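Local coordinates for protein mannosephosphate isomerase, putative (Archaeoglobus fulgidus, PDB 1ZX5) that probably catalyses the zinc-dependent interconversion of mannose 6-phosphate and fructose 6-phosphate, as a member of the type 1 mannose-6-phosphate isomerases of the cupin clan, at residues R18-E23 with R88-A93; T96-H101 with P175-G180; V117-L122 with F168-G173; K128-F133 with L157-T162. All blocks are in the same frame, centred on the assembly; numbering follows the deposited sequence.

Contact 1 (R18-E23 with R88-A93); sequences RPWGGE and RLIDAA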
loop_
_atom_site.group_PDB
_atom_site.type_symbol
_atom_site.label_atom_id
_atom_site.label_comp_id
_atom_site.label_asym_id
_atom_site.label_seq_id
_atom_site.Cartn_x
_atom_site.Cartn_y
_atom_site.Cartn_z
ATOM N N ARG A 18 6.963 1.729 -14.956
ATOM C CA ARG A 18 8.045 2.423 -14.260
ATOM C C ARG A 18 9.367 1.911 -14.795
ATOM O O ARG A 18 9.486 0.712 -15.072
ATOM C CB ARG A 18 7.999 2.178 -12.753
ATOM C CG ARG A 18 6.784 2.713 -12.058
ATOM C CD ARG A 18 6.761 4.248 -12.036
ATOM N NE ARG A 18 5.712 4.690 -11.123
ATOM C CZ ARG A 18 5.046 5.837 -11.221
ATOM N NH1 ARG A 18 5.323 6.685 -12.203
ATOM N NH2 ARG A 18 4.100 6.126 -10.334
ATOM N N PRO A 19 10.363 2.804 -14.930
ATOM C CA PRO A 19 11.658 2.354 -15.442
ATOM C C PRO A 19 12.336 1.387 -14.465
ATOM O O PRO A 19 13.102 0.522 -14.889
ATOM C CB PRO A 19 12.464 3.663 -15.608
ATOM C CG PRO A 19 11.825 4.645 -14.660
ATOM C CD PRO A 19 10.349 4.253 -14.622
ATOM N N TRP A 20 12.014 1.501 -13.180
ATOM C CA TRP A 20 12.548 0.591 -12.166
ATOM C C TRP A 20 11.722 -0.699 -11.927
ATOM O O TRP A 20 12.065 -1.505 -11.046
ATOM C CB TRP A 20 12.763 1.347 -10.855
ATOM C CG TRP A 20 11.627 2.245 -10.474
ATOM C CD1 TRP A 20 11.565 3.597 -10.656
ATOM C CD2 TRP A 20 10.385 1.865 -9.831
ATOM N NE1 TRP A 20 10.369 4.087 -10.170
ATOM C CE2 TRP A 20 9.631 3.054 -9.650
ATOM C CE3 TRP A 20 9.846 0.645 -9.384
ATOM C CZ2 TRP A 20 8.355 3.060 -9.046
ATOM C CZ3 TRP A 20 8.575 0.644 -8.781
ATOM C CH2 TRP A 20 7.852 1.847 -8.613
ATOM N N GLY A 21 10.638 -0.891 -12.685
ATOM C CA GLY A 21 9.803 -2.084 -12.514
ATOM C C GLY A 21 10.372 -3.285 -13.250
ATOM O O GLY A 21 10.945 -3.131 -14.314
ATOM N N GLY A 22 10.207 -4.484 -12.701
ATOM C CA GLY A 22 10.702 -5.699 -13.349
ATOM C C GLY A 22 9.564 -6.480 -13.987
ATOM O O GLY A 22 8.705 -5.888 -14.634
ATOM N N GLU A 23 9.545 -7.800 -13.776
ATOM C CA GLU A 23 8.564 -8.701 -14.392
ATOM C C GLU A 23 7.488 -9.226 -13.456
ATOM O O GLU A 23 6.528 -9.856 -13.914
ATOM C CB GLU A 23 9.273 -9.893 -15.049
ATOM C CG GLU A 23 10.068 -9.501 -16.268
ATOM C CD GLU A 23 10.755 -10.678 -16.949
ATOM O OE1 GLU A 23 12.002 -10.662 -17.021
ATOM O OE2 GLU A 23 10.058 -11.585 -17.446
ATOM N N ARG A 88 -1.352 -0.605 -3.186
ATOM C CA ARG A 88 -0.509 -0.814 -4.344
ATOM C C ARG A 88 0.441 -1.984 -4.165
ATOM O O ARG A 88 1.095 -2.087 -3.128
ATOM C CB ARG A 88 0.336 0.425 -4.595
ATOM C CG ARG A 88 -0.467 1.641 -4.952
ATOM C CD ARG A 88 0.450 2.752 -5.357
ATOM N NE ARG A 88 1.030 3.444 -4.218
ATOM C CZ ARG A 88 1.942 4.405 -4.331
ATOM N NH1 ARG A 88 2.395 4.771 -5.532
ATOM N NH2 ARG A 88 2.406 5.002 -3.242
ATOM N N LEU A 89 0.514 -2.855 -5.175
ATOM C CA LEU A 89 1.662 -3.732 -5.343
ATOM C C LEU A 89 2.770 -2.904 -5.981
ATOM O O LEU A 89 2.510 -2.158 -6.941
ATOM C CB LEU A 89 1.325 -4.943 -6.230
ATOM C CG LEU A 89 0.231 -5.886 -5.714
ATOM C CD1 LEU A 89 -0.078 -6.950 -6.760
ATOM C CD2 LEU A 89 0.656 -6.507 -4.383
ATOM N N ILE A 90 3.986 -3.028 -5.440
ATOM C CA ILE A 90 5.158 -2.273 -5.922
ATOM C C ILE A 90 6.302 -3.244 -6.197
ATOM O O ILE A 90 6.682 -4.027 -5.331
ATOM C CB ILE A 90 5.657 -1.220 -4.878
ATOM C CG1 ILE A 90 4.544 -0.245 -4.459
ATOM C CG2 ILE A 90 6.964 -0.502 -5.356
ATOM C CD1 ILE A 90 4.198 0.794 -5.471
ATOM N N ASP A 91 6.843 -3.186 -7.406
ATOM C CA ASP A 91 8.000 -3.987 -7.770
ATOM C C ASP A 91 9.204 -3.065 -7.927
ATOM O O ASP A 91 9.492 -2.578 -9.029
ATOM C CB ASP A 91 7.739 -4.783 -9.057
ATOM C CG ASP A 91 8.885 -5.728 -9.407
ATOM O OD1 ASP A 91 9.688 -6.044 -8.499
ATOM O OD2 ASP A 91 8.992 -6.153 -10.591
ATOM N N ALA A 92 9.875 -2.793 -6.808
ATOM C CA ALA A 92 11.057 -1.931 -6.819
ATOM C C ALA A 92 12.261 -2.794 -7.172
ATOM O O ALA A 92 13.077 -3.127 -6.314
ATOM C CB ALA A 92 11.230 -1.222 -5.457
ATOM N N ALA A 93 12.347 -3.186 -8.441
ATOM C CA ALA A 93 13.333 -4.175 -8.861
ATOM C C ALA A 93 14.724 -3.538 -8.962
ATOM O O ALA A 93 15.684 -4.065 -8.420
ATOM C CB ALA A 93 12.914 -4.856 -10.185
#
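The indole of Trp20 lies with the edge of its six-membered ring against Asp91 and touches Ala92 CA obliquely through CE3. Asp91 O sits near the ring plane, 3.3 Å from Trp20 CE3, where the aromatic C-H groups carry slight positive charge and suit a carbonyl oxygen. CZ3 also reaches Ile90 CG2 at 4.0 Å, an oblique apolar touch to a branched side chain that suits a strand. Trp20 CG stands between its own backbone N and carbonyl carbon (chi1 45°), and one face of the indole is covered at its centre by Arg18 CB. A type I beta turn from Arg18 to Gly21 thus brings the ring back over the residue that starts it. The turn belongs to the loop between strand 15-17 and helix 24-28, whereas 88-92 is the end of strand 85-92 in the six-stranded antiparallel sheet of the cupin-type domain. Gly22 N donates to Asp91 OD2 at 3.0 Å, meeting the oxygen from well above the carboxylate plane, 58° out of it. With no side chain, Gly22 packs its backbone close against this carboxylate and Ala93 CB. Gly21 CA points a C-H almost straight at Asp91 O, 3.5 Å away. Ala92 centres an inverse gamma turn that swings the chain off the strand, and Ala93 N then gives a weak bond to Trp20 O at 3.1 Å. Arg18 and Arg88 both form salt bridges with Glu38 of strand 36-41, which probably offsets the like charges of the two guanidinium groups.

Contact 2 (T96-H101 with P175-G180); sequences TQVHVH and PHAGEG. With LFR (beta-L-fructofuranose), chain B; GOL (glycerol), chain K; ACY (acetic acid), chain I.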
loop_
_atom_site.group_PDB
_atom_site.type_symbol
_atom_site.label_atom_id
_atom_site.label_comp_id
_atom_site.label_asym_id
_atom_site.label_seq_id
_atom_site.Cartn_x
_atom_site.Cartn_y
_atom_site.Cartn_z
ATOM N N THR A 96 15.009 2.400 -6.175
ATOM C CA THR A 96 14.301 3.675 -6.242
ATOM C C THR A 96 15.202 4.750 -5.610
ATOM O O THR A 96 16.082 4.427 -4.811
ATOM C CB THR A 96 12.913 3.586 -5.550
ATOM O OG1 THR A 96 13.057 3.151 -4.187
ATOM C CG2 THR A 96 11.975 2.585 -6.303
ATOM N N GLN A 97 15.014 6.012 -5.998
ATOM C CA GLN A 97 15.679 7.119 -5.332
ATOM C C GLN A 97 15.032 7.345 -3.962
ATOM O O GLN A 97 13.847 7.029 -3.759
ATOM C CB GLN A 97 15.642 8.389 -6.204
ATOM C CG GLN A 97 16.247 9.681 -5.577
ATOM C CD GLN A 97 17.747 9.597 -5.221
ATOM O OE1 GLN A 97 18.125 9.124 -4.144
ATOM N NE2 GLN A 97 18.593 10.097 -6.115
ATOM N N VAL A 98 15.823 7.858 -3.022
ATOM C CA VAL A 98 15.311 8.206 -1.704
ATOM C C VAL A 98 14.248 9.301 -1.835
ATOM O O VAL A 98 14.408 10.265 -2.581
ATOM C CB VAL A 98 16.442 8.650 -0.736
ATOM C CG1 VAL A 98 15.867 9.083 0.607
ATOM C CG2 VAL A 98 17.459 7.506 -0.530
ATOM N N HIS A 99 13.146 9.112 -1.126
ATOM C CA HIS A 99 12.064 10.075 -1.119
ATOM C C HIS A 99 11.442 10.120 0.274
ATOM O O HIS A 99 11.819 9.345 1.153
ATOM C CB HIS A 99 11.032 9.761 -2.215
ATOM C CG HIS A 99 10.559 8.341 -2.227
ATOM N ND1 HIS A 99 11.359 7.287 -2.628
ATOM C CD2 HIS A 99 9.351 7.801 -1.930
ATOM C CE1 HIS A 99 10.677 6.159 -2.544
ATOM N NE2 HIS A 99 9.456 6.442 -2.127
ATOM N N VAL A 100 10.511 11.044 0.464
ATOM C CA VAL A 100 9.927 11.334 1.751
ATOM C C VAL A 100 8.513 11.871 1.518
ATOM O O VAL A 100 8.247 12.531 0.515
ATOM C CB VAL A 100 10.821 12.364 2.574
ATOM C CG1 VAL A 100 11.013 13.688 1.830
ATOM C CG2 VAL A 100 10.257 12.612 3.985
ATOM N N HIS A 101 7.614 11.569 2.447
ATOM C CA HIS A 101 6.229 12.015 2.382
ATOM C C HIS A 101 5.963 13.108 3.415
ATOM O O HIS A 101 6.510 13.058 4.519
ATOM C CB HIS A 101 5.285 10.847 2.654
ATOM C CG HIS A 101 5.448 9.706 1.701
ATOM N ND1 HIS A 101 5.376 9.861 0.332
ATOM C CD2 HIS A 101 5.654 8.385 1.918
ATOM C CE1 HIS A 101 5.553 8.691 -0.254
ATOM N NE2 HIS A 101 5.717 7.779 0.686
ATOM N N PRO A 175 12.701 9.370 5.439
ATOM C CA PRO A 175 13.266 9.075 4.118
ATOM C C PRO A 175 13.311 7.559 3.885
ATOM O O PRO A 175 13.580 6.789 4.827
ATOM C CB PRO A 175 14.682 9.645 4.205
ATOM C CG PRO A 175 15.019 9.560 5.671
ATOM C CD PRO A 175 13.730 9.837 6.389
ATOM N N HIS A 176 13.042 7.128 2.655
ATOM C CA HIS A 176 12.969 5.709 2.378
ATOM C C HIS A 176 13.172 5.405 0.897
ATOM O O HIS A 176 13.098 6.299 0.054
ATOM C CB HIS A 176 11.640 5.121 2.897
ATOM C CG HIS A 176 10.429 5.647 2.186
ATOM N ND1 HIS A 176 9.854 6.867 2.486
ATOM C CD2 HIS A 176 9.686 5.118 1.187
ATOM C CE1 HIS A 176 8.812 7.065 1.698
ATOM N NE2 HIS A 176 8.691 6.020 0.900
ATOM N N ALA A 177 13.451 4.130 0.619
ATOM C CA ALA A 177 13.709 3.600 -0.710
ATOM C C ALA A 177 13.692 2.069 -0.610
ATOM O O ALA A 177 13.600 1.494 0.492
ATOM C CB ALA A 177 15.065 4.091 -1.248
ATOM N N GLY A 178 13.787 1.416 -1.764
ATOM C CA GLY A 178 13.841 -0.038 -1.833
ATOM C C GLY A 178 14.685 -0.469 -3.012
ATOM O O GLY A 178 14.929 0.318 -3.921
ATOM N N GLU A 179 15.130 -1.721 -2.991
ATOM C CA GLU A 179 15.947 -2.275 -4.064
ATOM C C GLU A 179 15.735 -3.781 -4.124
ATOM O O GLU A 179 15.894 -4.471 -3.119
ATOM C CB GLU A 179 17.424 -1.950 -3.820
ATOM C CG GLU A 179 18.362 -2.451 -4.882
ATOM C CD GLU A 179 19.816 -2.047 -4.611
ATOM O OE1 GLU A 179 20.317 -2.245 -3.474
ATOM O OE2 GLU A 179 20.464 -1.526 -5.547
ATOM N N GLY A 180 15.382 -4.284 -5.303
ATOM C CA GLY A 180 15.134 -5.705 -5.497
ATOM C C GLY A 180 14.013 -6.189 -4.594
ATOM O O GLY A 180 14.036 -7.326 -4.120
HETATM C C1 LFR B . 20.452 6.946 -5.176
HETATM C C2 LFR B . 19.967 5.717 -5.966
HETATM C C3 LFR B . 19.193 6.158 -7.213
HETATM C C4 LFR B . 19.981 5.694 -8.417
HETATM C C5 LFR B . 21.209 4.972 -7.871
HETATM C C6 LFR B . 21.286 3.533 -8.382
HETATM O O1 LFR B . 19.867 7.075 -3.871
HETATM O O2 LFR B . 19.147 4.836 -5.165
HETATM O O3 LFR B . 17.906 5.553 -7.296
HETATM O O4 LFR B . 20.349 6.851 -9.173
HETATM O O5 LFR B . 21.133 5.009 -6.433
HETATM O O6 LFR B . 22.605 2.972 -8.279
HETATM C C1 GOL K . 7.181 3.888 -4.782
HETATM O O1 GOL K . 8.482 4.322 -5.164
HETATM C C2 GOL K . 6.599 4.729 -3.635
HETATM O O2 GOL K . 5.197 4.536 -3.564
HETATM C C3 GOL K . 7.232 4.351 -2.293
HETATM O O3 GOL K . 6.832 5.202 -1.231
HETATM C C ACY I . 9.754 1.872 -2.572
HETATM O O ACY I . 10.463 2.821 -3.001
HETATM O OXT ACY I . 8.525 1.947 -2.401
HETATM C CH3 ACY I . 10.379 0.549 -2.239
#
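Three imidazoles, His99, His101 and His176, gather round O3 of a bound glycerol, which lies at the edge of each ring near its plane. Phe195 stacks on the His99 ring, and Trp121 meets that of His176 steeply. The rings of His99 and His176 are oblique, planes 59° apart; that of His101, also oblique to His176, puts NE2 3.3 Å from His176 CE1. His176 NE2 bonds GOL O3 nearly straight at 2.9 Å; the bonds of His99 NE2 and His101 NE2 to it are weak. Such a cluster is consistent with a cupin metal site, here occupied by glycerol. His99 is fixed by its other nitrogen: ND1 donates to Gln97 O at 2.7 Å, almost in the ring plane. His101 ND1 is held by Leu192 O.

The backbones pair antiparallel through a single bridge, His99 N to His176 O and His176 N to His99 O. Thr96 N donates to Gly178 O, and its OG1, between its own N and carbonyl carbon (chi1 56°), accepts from Gly178 N at 3.1 Å and donates to acetate O. Gly178 CA lies close to the acetate methyl, where a glycine fits. Gln97 OE1 takes Val98 N and LFR O1, the latter at 2.7 Å, beside Asp150 and Lys154 in the fructofuranose pocket.

Strand 176-179 neighbours strand 128-131, strand 99-100 pairs with 194-195, and Val98 and Pro175 both rest on Leu157 of strand 157-161.

Contact 3 (V117-L122 with F168-G173); sequences VESAWL and FVIRPG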
loop_
_atom_site.group_PDB
_atom_site.type_symbol
_atom_site.label_atom_id
_atom_site.label_comp_id
_atom_site.label_asym_id
_atom_site.label_seq_id
_atom_site.Cartn_x
_atom_site.Cartn_y
_atom_site.Cartn_z
ATOM N N VAL A 117 0.733 11.534 3.830
ATOM C CA VAL A 117 0.876 10.111 3.554
ATOM C C VAL A 117 1.540 9.404 4.726
ATOM O O VAL A 117 2.655 9.760 5.127
ATOM C CB VAL A 117 1.716 9.815 2.274
ATOM C CG1 VAL A 117 1.549 8.340 1.852
ATOM C CG2 VAL A 117 1.354 10.754 1.117
ATOM N N GLU A 118 0.842 8.412 5.272
ATOM C CA GLU A 118 1.449 7.386 6.130
ATOM C C GLU A 118 1.245 6.057 5.413
ATOM O O GLU A 118 0.258 5.889 4.698
ATOM C CB GLU A 118 0.788 7.356 7.510
ATOM C CG GLU A 118 -0.743 7.115 7.454
ATOM C CD GLU A 118 -1.424 7.015 8.838
ATOM O OE1 GLU A 118 -0.746 7.249 9.876
ATOM O OE2 GLU A 118 -2.648 6.705 8.873
ATOM N N SER A 119 2.166 5.115 5.584
ATOM C CA SER A 119 2.022 3.825 4.923
ATOM C C SER A 119 2.550 2.629 5.701
ATOM O O SER A 119 3.454 2.740 6.541
ATOM C CB SER A 119 2.645 3.863 3.529
ATOM O OG SER A 119 4.023 4.087 3.638
ATOM N N ALA A 120 1.938 1.484 5.418
ATOM C CA ALA A 120 2.345 0.211 5.948
ATOM C C ALA A 120 2.780 -0.666 4.762
ATOM O O ALA A 120 2.098 -0.744 3.740
ATOM C CB ALA A 120 1.197 -0.422 6.732
ATOM N N TRP A 121 3.932 -1.307 4.908
ATOM C CA TRP A 121 4.545 -2.111 3.854
ATOM C C TRP A 121 4.534 -3.558 4.286
ATOM O O TRP A 121 4.825 -3.858 5.437
ATOM C CB TRP A 121 6.010 -1.704 3.680
ATOM C CG TRP A 121 6.265 -0.406 2.971
ATOM C CD1 TRP A 121 5.372 0.599 2.715
ATOM C CD2 TRP A 121 7.526 0.032 2.449
ATOM N NE1 TRP A 121 5.992 1.624 2.041
ATOM C CE2 TRP A 121 7.317 1.300 1.863
ATOM C CE3 TRP A 121 8.820 -0.528 2.421
ATOM C CZ2 TRP A 121 8.359 2.029 1.255
ATOM C CZ3 TRP A 121 9.859 0.196 1.811
ATOM C CH2 TRP A 121 9.620 1.457 1.238
ATOM N N LEU A 122 4.178 -4.443 3.361
ATOM C CA LEU A 122 4.332 -5.880 3.528
ATOM C C LEU A 122 5.182 -6.378 2.365
ATOM O O LEU A 122 4.807 -6.269 1.197
ATOM C CB LEU A 122 2.981 -6.602 3.559
ATOM C CG LEU A 122 3.049 -8.128 3.763
ATOM C CD1 LEU A 122 3.444 -8.515 5.208
ATOM C CD2 LEU A 122 1.727 -8.787 3.354
ATOM N N PHE A 168 6.976 -2.864 7.465
ATOM C CA PHE A 168 7.503 -1.559 7.810
ATOM C C PHE A 168 6.339 -0.602 7.947
ATOM O O PHE A 168 5.292 -0.793 7.321
ATOM C CB PHE A 168 8.480 -1.061 6.723
ATOM C CG PHE A 168 9.685 -1.931 6.579
ATOM C CD1 PHE A 168 10.808 -1.714 7.370
ATOM C CD2 PHE A 168 9.684 -2.999 5.692
ATOM C CE1 PHE A 168 11.926 -2.539 7.273
ATOM C CE2 PHE A 168 10.798 -3.831 5.586
ATOM C CZ PHE A 168 11.920 -3.600 6.381
ATOM N N VAL A 169 6.521 0.414 8.781
ATOM C CA VAL A 169 5.588 1.527 8.840
ATOM C C VAL A 169 6.398 2.780 8.563
ATOM O O VAL A 169 7.320 3.111 9.310
ATOM C CB VAL A 169 4.838 1.635 10.207
ATOM C CG1 VAL A 169 3.961 2.909 10.242
ATOM C CG2 VAL A 169 3.979 0.377 10.467
ATOM N N ILE A 170 6.070 3.444 7.454
ATOM C CA ILE A 170 6.791 4.629 7.009
ATOM C C ILE A 170 5.947 5.852 7.325
ATOM O O ILE A 170 4.928 6.116 6.671
ATOM C CB ILE A 170 7.143 4.569 5.481
ATOM C CG1 ILE A 170 7.799 3.224 5.114
ATOM C CG2 ILE A 170 8.017 5.761 5.083
ATOM C CD1 ILE A 170 9.142 2.958 5.784
ATOM N N ARG A 171 6.382 6.578 8.347
ATOM C CA ARG A 171 5.691 7.773 8.825
ATOM C C ARG A 171 6.159 9.040 8.088
ATOM O O ARG A 171 7.262 9.073 7.528
ATOM C CB ARG A 171 5.870 7.900 10.344
ATOM C CG ARG A 171 5.172 6.761 11.083
ATOM C CD ARG A 171 5.249 6.842 12.612
ATOM N NE ARG A 171 4.578 5.669 13.191
ATOM C CZ ARG A 171 5.185 4.513 13.471
ATOM N NH1 ARG A 171 6.492 4.369 13.251
ATOM N NH2 ARG A 171 4.484 3.494 13.968
ATOM N N PRO A 172 5.307 10.083 8.067
ATOM C CA PRO A 172 5.667 11.337 7.400
ATOM C C PRO A 172 7.028 11.853 7.870
ATOM O O PRO A 172 7.342 11.787 9.063
ATOM C CB PRO A 172 4.559 12.291 7.845
ATOM C CG PRO A 172 3.386 11.405 8.081
ATOM C CD PRO A 172 3.952 10.139 8.658
ATOM N N GLY A 173 7.835 12.335 6.937
ATOM C CA GLY A 173 9.160 12.849 7.271
ATOM C C GLY A 173 10.285 11.830 7.192
ATOM O O GLY A 173 11.456 12.210 7.113
HETATM O O HOH W 1 4.910 8.411 5.061
#
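Strands 119-122 and 168-170 run antiparallel at 154°, their axes 4.7 Å apart. Ser119 with Ile170 and Trp121 with Phe168 are hydrogen-bonded pairs, with Ala120 and Val169 the non-hydrogen-bonded pair between them; the shortest bond, Trp121 N to Phe168 O, is 2.8 Å. Beyond the strand a water bridges Val117 O and Ile170 O. Pro172 CG also packs on Val117 O, at 3.5 Å.

Ser119, Trp121, Phe168 and Ile170 share one face. Ile170 CG1, anti to its carbonyl carbon (chi1 -49°), comes over one face of the indole in a CH-pi contact, 4.0 Å from the centroid of the five-membered ring and 18° off its normal. Trp121 and Phe168 start alongside, CB to CB 4.0 Å, and their side chains then cross obliquely. Small Ser119 puts OG 3.7 Å from Ile170 CB.

These large apolar groups fill the interior between two sheets: Phe168 and Ile170 reach Ala129 and Ala131 of strand 128-131. Ala120 faces the other way, onto Leu232 of strand 230-237. Strand 181-188 borders 119-123 on its other side, while 167-170 is an outermost strand of the six-stranded sheet.

Contact 4 (K128-F133 with L157-T162); sequences KAYAGF and LNTFET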
loop_
_atom_site.group_PDB
_atom_site.type_symbol
_atom_site.label_atom_id
_atom_site.label_comp_id
_atom_site.label_asym_id
_atom_site.label_seq_id
_atom_site.Cartn_x
_atom_site.Cartn_y
_atom_site.Cartn_z
ATOM N N LYS A 128 16.073 -5.367 -0.331
ATOM C CA LYS A 128 16.564 -4.345 0.584
ATOM C C LYS A 128 15.573 -3.200 0.737
ATOM O O LYS A 128 15.174 -2.574 -0.249
ATOM C CB LYS A 128 17.917 -3.814 0.115
ATOM C CG LYS A 128 19.082 -4.678 0.536
ATOM C CD LYS A 128 20.265 -4.524 -0.404
ATOM C CE LYS A 128 21.503 -5.148 0.217
ATOM N NZ LYS A 128 22.361 -5.893 -0.772
ATOM N N ALA A 129 15.170 -2.956 1.978
ATOM C CA ALA A 129 14.364 -1.804 2.325
ATOM C C ALA A 129 15.252 -0.795 3.058
ATOM O O ALA A 129 16.117 -1.173 3.851
ATOM C CB ALA A 129 13.188 -2.223 3.198
ATOM N N TYR A 130 15.049 0.485 2.767
ATOM C CA TYR A 130 15.821 1.563 3.395
ATOM C C TYR A 130 14.847 2.525 4.036
ATOM O O TYR A 130 13.930 2.981 3.369
ATOM C CB TYR A 130 16.660 2.303 2.350
ATOM C CG TYR A 130 17.606 1.414 1.579
ATOM C CD1 TYR A 130 18.932 1.254 1.990
ATOM C CD2 TYR A 130 17.181 0.736 0.427
ATOM C CE1 TYR A 130 19.814 0.444 1.279
ATOM C CE2 TYR A 130 18.054 -0.088 -0.289
ATOM C CZ TYR A 130 19.366 -0.225 0.142
ATOM O OH TYR A 130 20.243 -1.034 -0.557
ATOM N N ALA A 131 15.036 2.839 5.313
ATOM C CA ALA A 131 14.089 3.697 6.027
ATOM C C ALA A 131 14.704 4.376 7.249
ATOM O O ALA A 131 15.169 3.697 8.176
ATOM C CB ALA A 131 12.819 2.894 6.424
ATOM N N GLY A 132 14.693 5.712 7.239
ATOM C CA GLY A 132 15.196 6.541 8.334
ATOM C C GLY A 132 16.705 6.714 8.274
ATOM O O GLY A 132 17.420 5.782 7.901
ATOM N N PHE A 133 17.197 7.904 8.619
ATOM C CA PHE A 133 18.643 8.119 8.675
ATOM C C PHE A 133 19.243 7.270 9.782
ATOM O O PHE A 133 18.658 7.140 10.863
ATOM C CB PHE A 133 18.992 9.595 8.879
ATOM C CG PHE A 133 18.775 10.438 7.661
ATOM C CD1 PHE A 133 19.491 10.194 6.489
ATOM C CD2 PHE A 133 17.839 11.475 7.673
ATOM C CE1 PHE A 133 19.275 10.977 5.350
ATOM C CE2 PHE A 133 17.615 12.252 6.540
ATOM C CZ PHE A 133 18.334 12.004 5.379
ATOM N N LEU A 157 20.884 5.648 5.105
ATOM C CA LEU A 157 19.655 5.147 5.715
ATOM C C LEU A 157 19.842 3.784 6.386
ATOM O O LEU A 157 20.750 3.030 6.018
ATOM C CB LEU A 157 18.534 5.038 4.658
ATOM C CG LEU A 157 18.158 6.246 3.788
ATOM C CD1 LEU A 157 16.916 5.928 2.969
ATOM C CD2 LEU A 157 17.940 7.495 4.616
ATOM N N ASN A 158 18.980 3.463 7.349
ATOM C CA ASN A 158 18.925 2.095 7.881
ATOM C C ASN A 158 18.633 1.151 6.723
ATOM O O ASN A 158 17.694 1.379 5.957
ATOM C CB ASN A 158 17.847 1.923 8.954
ATOM C CG ASN A 158 18.014 2.877 10.129
ATOM O OD1 ASN A 158 17.073 3.598 10.492
ATOM N ND2 ASN A 158 19.199 2.880 10.736
ATOM N N THR A 159 19.465 0.125 6.586
ATOM C CA THR A 159 19.338 -0.871 5.533
ATOM C C THR A 159 18.782 -2.159 6.131
ATOM O O THR A 159 19.288 -2.658 7.126
ATOM C CB THR A 159 20.695 -1.127 4.852
ATOM O OG1 THR A 159 21.191 0.118 4.357
ATOM C CG2 THR A 159 20.569 -2.130 3.680
ATOM N N PHE A 160 17.720 -2.675 5.527
ATOM C CA PHE A 160 17.095 -3.884 6.011
ATOM C C PHE A 160 17.136 -4.931 4.934
ATOM O O PHE A 160 16.581 -4.741 3.853
ATOM C CB PHE A 160 15.653 -3.610 6.407
ATOM C CG PHE A 160 15.516 -2.577 7.479
ATOM C CD1 PHE A 160 15.600 -2.944 8.828
ATOM C CD2 PHE A 160 15.314 -1.237 7.153
ATOM C CE1 PHE A 160 15.469 -1.986 9.828
ATOM C CE2 PHE A 160 15.184 -0.280 8.141
ATOM C CZ PHE A 160 15.261 -0.654 9.486
ATOM N N GLU A 161 17.816 -6.032 5.222
ATOM C CA GLU A 161 17.766 -7.199 4.356
ATOM C C GLU A 161 16.542 -7.978 4.769
ATOM O O GLU A 161 16.487 -8.510 5.863
ATOM C CB GLU A 161 19.056 -8.023 4.479
ATOM C CG GLU A 161 20.097 -7.533 3.478
ATOM C CD GLU A 161 21.514 -7.587 3.983
ATOM O OE1 GLU A 161 21.968 -8.676 4.427
ATOM O OE2 GLU A 161 22.191 -6.532 3.904
ATOM N N THR A 162 15.546 -8.011 3.894
ATOM C CA THR A 162 14.240 -8.544 4.250
ATOM C C THR A 162 14.131 -10.053 4.051
ATOM O O THR A 162 14.954 -10.668 3.368
ATOM C CB THR A 162 13.121 -7.830 3.464
ATOM O OG1 THR A 162 13.217 -8.158 2.071
ATOM C CG2 THR A 162 13.219 -6.310 3.636
#
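Ala129 O is gripped by the N-H of Phe160 at 2.8 Å and lies at the edge of the Phe160 ring, near its plane, 3.4 Å from CD2. Its counterpart, Ala129 N to Phe160 O, completes a hydrogen-bonded pair of antiparallel strands. The pairing then slips by one residue: Ala131 N donates to Asn158 O, but Asn158 N turns to Gly132 O at 2.8 Å, almost straight along the carbonyl direction. This beta bulge lies where the chain turns a corner at Gly132, whose positive phi of 82° glycine adopts most easily.

Leu157 fills the corner with its two methyl branches. CD1 packs on Tyr130 CB at 3.7 Å, and CD2 on Phe133 CD1 at 3.6 Å, the two side chains crossing obliquely. Tyr130 and Thr159 lie side by side on the face they share with Lys128 and Glu161. Thr159 OG1 and CG2, the latter anti to the backbone N, both reach Tyr130 CE1, the methyl at 3.6 Å. Lys128 and Glu161 also run alongside one another, their charged atoms 4.7 Å apart between NZ and OE2, too far for a salt bridge.

On the other face the small Ala129 admits Phe160 and Thr162, whose CG2 is 4.1 Å from Ala129 CB; Thr162 OG1 is held by Asn125 O and Gly127 N.

The sheet is therefore two-sided. Ala129 and Phe160 join the apolar interior with Phe168, while the opposite face carries Lys128, Thr159 and Glu161 beside Tyr130, whose OH bonds Glu179 OE1 and whose ring makes a cation-pi contact with Lys154 of the sugar pocket.

From the N terminus, contact 1 forms first: the loop 18-23 meets the end of strand 85-92, closing a loop of 64 residues before contact 2 opens. Contact 2 then spans 96-101 to 175-180. Inside that span contact 3 joins 117-122 to 168-173, and inside contact 3 lies contact 4, 128-133 with 157-162, so the three are nested without crossing. Contacts 1 and 3 both reach the six-stranded sheet; contacts 2 and 4 both reach the three-stranded sheet, through neighbouring strands 176-179 and 128-131. Phe168 and Ile170 of contact 3 pack on contact 4, His176 of contact 2 touches Trp121, and Thr96 of contact 2 touches Trp20 of contact 1.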